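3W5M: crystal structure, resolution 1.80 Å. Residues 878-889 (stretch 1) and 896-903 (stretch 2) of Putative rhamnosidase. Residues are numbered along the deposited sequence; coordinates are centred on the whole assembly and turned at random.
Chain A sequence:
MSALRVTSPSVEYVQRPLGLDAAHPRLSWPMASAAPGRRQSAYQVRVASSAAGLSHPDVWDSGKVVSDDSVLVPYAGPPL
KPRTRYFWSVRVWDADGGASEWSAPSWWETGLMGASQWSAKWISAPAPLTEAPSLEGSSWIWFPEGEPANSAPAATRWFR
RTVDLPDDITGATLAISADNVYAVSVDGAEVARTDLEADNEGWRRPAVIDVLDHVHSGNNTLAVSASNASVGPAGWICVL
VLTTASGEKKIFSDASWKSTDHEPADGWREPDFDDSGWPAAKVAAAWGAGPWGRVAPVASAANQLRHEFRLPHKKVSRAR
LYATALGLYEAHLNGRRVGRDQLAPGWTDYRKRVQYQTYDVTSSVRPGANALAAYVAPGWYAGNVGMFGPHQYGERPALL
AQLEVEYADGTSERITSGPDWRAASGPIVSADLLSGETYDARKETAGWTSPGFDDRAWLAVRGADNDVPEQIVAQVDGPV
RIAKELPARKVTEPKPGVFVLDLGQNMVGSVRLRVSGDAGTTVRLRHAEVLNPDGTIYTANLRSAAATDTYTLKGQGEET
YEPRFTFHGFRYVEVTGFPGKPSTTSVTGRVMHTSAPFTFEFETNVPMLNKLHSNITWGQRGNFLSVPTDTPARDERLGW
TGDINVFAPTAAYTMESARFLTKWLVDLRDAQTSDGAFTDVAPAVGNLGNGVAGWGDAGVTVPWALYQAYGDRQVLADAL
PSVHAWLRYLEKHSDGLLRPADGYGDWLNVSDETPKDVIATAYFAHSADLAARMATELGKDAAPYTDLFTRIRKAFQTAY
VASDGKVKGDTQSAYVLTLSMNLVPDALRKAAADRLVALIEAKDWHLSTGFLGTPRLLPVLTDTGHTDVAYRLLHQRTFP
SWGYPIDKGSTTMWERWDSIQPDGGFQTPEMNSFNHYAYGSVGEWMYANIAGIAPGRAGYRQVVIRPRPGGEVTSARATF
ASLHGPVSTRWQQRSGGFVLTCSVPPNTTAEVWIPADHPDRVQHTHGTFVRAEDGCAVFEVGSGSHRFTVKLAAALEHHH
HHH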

# COMPACT_ATOMS: atom_id res chain seq x y z
N THR A 878 25.81 -15.76 -7.90
CA THR A 878 25.14 -16.99 -8.27
C THR A 878 24.02 -17.28 -7.30
O THR A 878 24.02 -16.73 -6.20
CB THR A 878 26.14 -18.18 -8.35
OG1 THR A 878 26.81 -18.30 -7.10
CG2 THR A 878 27.16 -17.94 -9.46
N PHE A 879 23.07 -18.12 -7.69
CA PHE A 879 21.88 -18.43 -6.85
C PHE A 879 22.17 -19.31 -5.60
O PHE A 879 22.96 -20.25 -5.70
CB PHE A 879 20.79 -19.10 -7.70
CG PHE A 879 19.68 -19.72 -6.89
CD1 PHE A 879 19.77 -21.03 -6.44
CD2 PHE A 879 18.54 -18.98 -6.56
CE1 PHE A 879 18.76 -21.59 -5.66
CE2 PHE A 879 17.54 -19.53 -5.78
CZ PHE A 879 17.64 -20.84 -5.33
N PRO A 880 21.50 -19.04 -4.44
CA PRO A 880 20.66 -17.87 -4.08
C PRO A 880 21.49 -16.68 -3.58
O PRO A 880 22.53 -16.87 -2.92
CB PRO A 880 19.78 -18.41 -2.95
CG PRO A 880 20.60 -19.48 -2.32
CD PRO A 880 21.33 -20.13 -3.45
N SER A 881 21.05 -15.48 -3.92
CA SER A 881 21.78 -14.26 -3.58
C SER A 881 20.93 -13.04 -3.96
O SER A 881 19.86 -13.19 -4.53
CB SER A 881 23.15 -14.21 -4.27
OG SER A 881 23.05 -14.10 -5.69
N TRP A 882 21.40 -11.85 -3.59
CA TRP A 882 20.83 -10.60 -4.06
C TRP A 882 21.29 -10.33 -5.50
O TRP A 882 20.58 -9.70 -6.29
CB TRP A 882 21.17 -9.43 -3.11
CG TRP A 882 20.54 -9.62 -1.73
CD1 TRP A 882 19.22 -9.45 -1.40
CD2 TRP A 882 21.20 -10.05 -0.53
NE1 TRP A 882 19.02 -9.76 -0.07
CE2 TRP A 882 20.22 -10.13 0.49
CE3 TRP A 882 22.53 -10.37 -0.21
CZ2 TRP A 882 20.52 -10.52 1.81
CZ3 TRP A 882 22.82 -10.76 1.10
CH2 TRP A 882 21.82 -10.83 2.08
N GLY A 883 22.50 -10.80 -5.83
CA GLY A 883 23.09 -10.56 -7.13
C GLY A 883 22.39 -11.37 -8.22
O GLY A 883 22.26 -10.90 -9.35
N TYR A 884 21.97 -12.57 -7.87
CA TYR A 884 21.34 -13.46 -8.84
C TYR A 884 20.16 -12.77 -9.57
O TYR A 884 20.19 -12.68 -10.79
CB TYR A 884 20.94 -14.77 -8.19
CG TYR A 884 20.06 -15.66 -9.04
CD1 TYR A 884 20.58 -16.41 -10.11
CD2 TYR A 884 18.69 -15.74 -8.78
CE1 TYR A 884 19.76 -17.23 -10.88
CE2 TYR A 884 17.86 -16.54 -9.55
CZ TYR A 884 18.39 -17.28 -10.60
OH TYR A 884 17.52 -18.07 -11.33
N PRO A 885 19.16 -12.24 -8.82
CA PRO A 885 18.02 -11.57 -9.48
C PRO A 885 18.41 -10.33 -10.25
O PRO A 885 17.85 -10.09 -11.33
CB PRO A 885 17.06 -11.24 -8.32
CG PRO A 885 17.40 -12.24 -7.27
CD PRO A 885 18.90 -12.42 -7.38
N ILE A 886 19.38 -9.58 -9.74
CA ILE A 886 19.90 -8.39 -10.42
C ILE A 886 20.49 -8.72 -11.79
O ILE A 886 20.28 -7.98 -12.77
CB ILE A 886 20.88 -7.60 -9.54
CG1 ILE A 886 20.14 -7.12 -8.28
CG2 ILE A 886 21.48 -6.44 -10.33
CD1 ILE A 886 20.95 -6.22 -7.35
N ASP A 887 21.22 -9.84 -11.86
CA ASP A 887 21.78 -10.31 -13.14
C ASP A 887 20.68 -10.73 -14.13
O ASP A 887 20.90 -10.66 -15.35
CB ASP A 887 22.81 -11.43 -12.92
CG ASP A 887 24.14 -10.91 -12.38
OD1 ASP A 887 24.38 -9.68 -12.45
OD2 ASP A 887 24.95 -11.73 -11.87
N LYS A 888 19.51 -11.11 -13.61
CA LYS A 888 18.34 -11.42 -14.43
C LYS A 888 17.47 -10.20 -14.73
O LYS A 888 16.32 -10.36 -15.16
CB LYS A 888 17.48 -12.52 -13.79
CG LYS A 888 18.23 -13.79 -13.41
CD LYS A 888 18.57 -14.64 -14.61
CE LYS A 888 17.72 -15.89 -14.66
NZ LYS A 888 18.24 -16.95 -13.76
N GLY A 889 18.00 -9.01 -14.50
CA GLY A 889 17.31 -7.77 -14.84
C GLY A 889 16.29 -7.27 -13.81
O GLY A 889 15.48 -6.40 -14.13
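Stretch 2 896-903: RWDSIQPD

Trp897 is the apolar centre of this contact and has more of its surface covered by stretch 1 than any other residue of stretch 2. Its side chain, with chi1 near -65° (m), lies along the loop that precedes the short helix of stretch 1. The far edge of its six-membered ring points at the face of Trp882: the centroid of the five-membered ring of Trp882 lies 5.1 Å away, the planes are inclined at 72°, and Trp882 CE2 is 3.8 Å from Trp897 CH2. Such an edge-to-face pair suits two indoles, because the slightly positive ring hydrogens of one meet the electron-rich face of the other. Another part of the same edge meets a carbonyl, with Trp897 CE3 3.5 Å from Ser881 O. At the root of the indole, Trp897 CB packs against Pro880 CB at 3.9 Å. Pro880 follows a cis peptide bond, and its compact ring offers an apolar surface where the two backbones come close, the CA atoms of Pro880 and Trp897 being 5.7 Å apart.

Stretch 2 has no regular helix or strand. It opens with a type I turn from Arg896 to Ser899, in which Arg896 N also donates to Ser899 OG at 3.1 Å, and then runs in a more extended form through Ile900 and Gln901. The CA atoms of Phe879 and Pro902 are 7.3 Å apart, so neighbouring residues of stretch 1 meet well-separated parts of stretch 2 and the chains are not paired residue by residue. Phe879 spans turn and proline: its CE2 lies 3.9 Å from Trp897 CB and 3.5 Å from Asp898 CB, while Pro902 CG sits over one ring face, 4.2 Å from Phe879 CD1.

One water joins the backbones near the centre, accepting from Ser881 N at 3.0 Å and donating to Trp897 O at 2.8 Å. Ser881 also prepares the helix that follows, its OG accepting from Tyr884 N at 2.9 Å as a cap and donating to Thr878 O at 2.8 Å.

From that helix Tyr884 points toward stretch 2, and its OH donates to Ile900 O at 2.7 Å, the one direct hydrogen bond between the stretches. Tyrosine suits this place because its ring carries a hydroxyl far enough to reach a backbone carbonyl. Lys888, just past the helix, completes the polar edge: its NZ donates to Tyr884 OH at 2.8 Å, so the hydroxyl is donor and acceptor at once. The lysine's aliphatic part is also used, with Lys888 CE 3.8 Å from Ile900 CG2.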

# COMPACT_ATOMS: atom_id res chain seq x y z
N ARG A 896 10.65 -14.53 -3.87
CA ARG A 896 11.43 -15.78 -3.67
C ARG A 896 12.86 -15.58 -4.14
O ARG A 896 13.10 -14.84 -5.09
CB ARG A 896 10.83 -16.93 -4.50
CG ARG A 896 9.45 -17.39 -4.06
CD ARG A 896 8.85 -18.30 -5.14
NE ARG A 896 7.50 -18.76 -4.86
CZ ARG A 896 7.21 -19.86 -4.17
NH1 ARG A 896 8.17 -20.62 -3.66
NH2 ARG A 896 5.94 -20.19 -3.96
N TRP A 897 13.81 -16.28 -3.54
CA TRP A 897 15.16 -16.24 -4.06
C TRP A 897 15.20 -16.71 -5.54
O TRP A 897 16.01 -16.22 -6.34
CB TRP A 897 16.09 -17.09 -3.17
CG TRP A 897 16.24 -16.52 -1.76
CD1 TRP A 897 15.76 -17.07 -0.60
CD2 TRP A 897 16.90 -15.30 -1.39
NE1 TRP A 897 16.11 -16.26 0.48
CE2 TRP A 897 16.82 -15.19 0.02
CE3 TRP A 897 17.58 -14.31 -2.11
CZ2 TRP A 897 17.36 -14.09 0.71
CZ3 TRP A 897 18.13 -13.23 -1.43
CH2 TRP A 897 18.02 -13.14 -0.02
N ASP A 898 14.28 -17.60 -5.89
CA ASP A 898 14.20 -18.17 -7.25
C ASP A 898 12.90 -17.84 -7.98
O ASP A 898 12.36 -18.70 -8.66
CB ASP A 898 14.31 -19.69 -7.18
CG ASP A 898 13.30 -20.31 -6.25
OD1 ASP A 898 12.66 -19.56 -5.47
OD2 ASP A 898 13.11 -21.54 -6.28
N SER A 899 12.39 -16.61 -7.85
CA SER A 899 11.14 -16.29 -8.57
C SER A 899 11.25 -16.58 -10.07
O SER A 899 10.30 -17.08 -10.68
CB SER A 899 10.67 -14.86 -8.28
OG SER A 899 10.14 -14.81 -6.96
N ILE A 900 12.41 -16.26 -10.66
CA ILE A 900 12.87 -16.89 -11.90
C ILE A 900 13.92 -17.91 -11.48
O ILE A 900 14.89 -17.56 -10.79
CB ILE A 900 13.54 -15.90 -12.87
CG1 ILE A 900 12.56 -14.79 -13.31
CG2 ILE A 900 14.03 -16.66 -14.11
CD1 ILE A 900 13.22 -13.58 -13.94
N GLN A 901 13.73 -19.17 -11.87
CA GLN A 901 14.65 -20.25 -11.48
C GLN A 901 15.88 -20.33 -12.37
O GLN A 901 15.88 -19.78 -13.48
CB GLN A 901 13.93 -21.59 -11.48
CG GLN A 901 12.56 -21.53 -10.87
CD GLN A 901 12.13 -22.86 -10.32
OE1 GLN A 901 11.13 -23.42 -10.74
NE2 GLN A 901 12.90 -23.38 -9.37
N PRO A 902 16.95 -21.01 -11.89
CA PRO A 902 18.22 -21.07 -12.63
C PRO A 902 18.10 -21.70 -14.02
O PRO A 902 18.90 -21.39 -14.89
CB PRO A 902 19.13 -21.91 -11.72
CG PRO A 902 18.53 -21.78 -10.36
CD PRO A 902 17.05 -21.71 -10.59
N ASP A 903 17.09 -22.55 -14.22
CA ASP A 903 16.78 -23.13 -15.55
C ASP A 903 16.07 -22.16 -16.48
O ASP A 903 15.90 -22.45 -17.66
CB ASP A 903 15.91 -24.38 -15.41
CG ASP A 903 15.80 -24.86 -13.99
OD1 ASP A 903 16.35 -24.20 -13.07
OD2 ASP A 903 15.14 -25.91 -13.80
O HOH W 1 18.55 -15.55 -5.50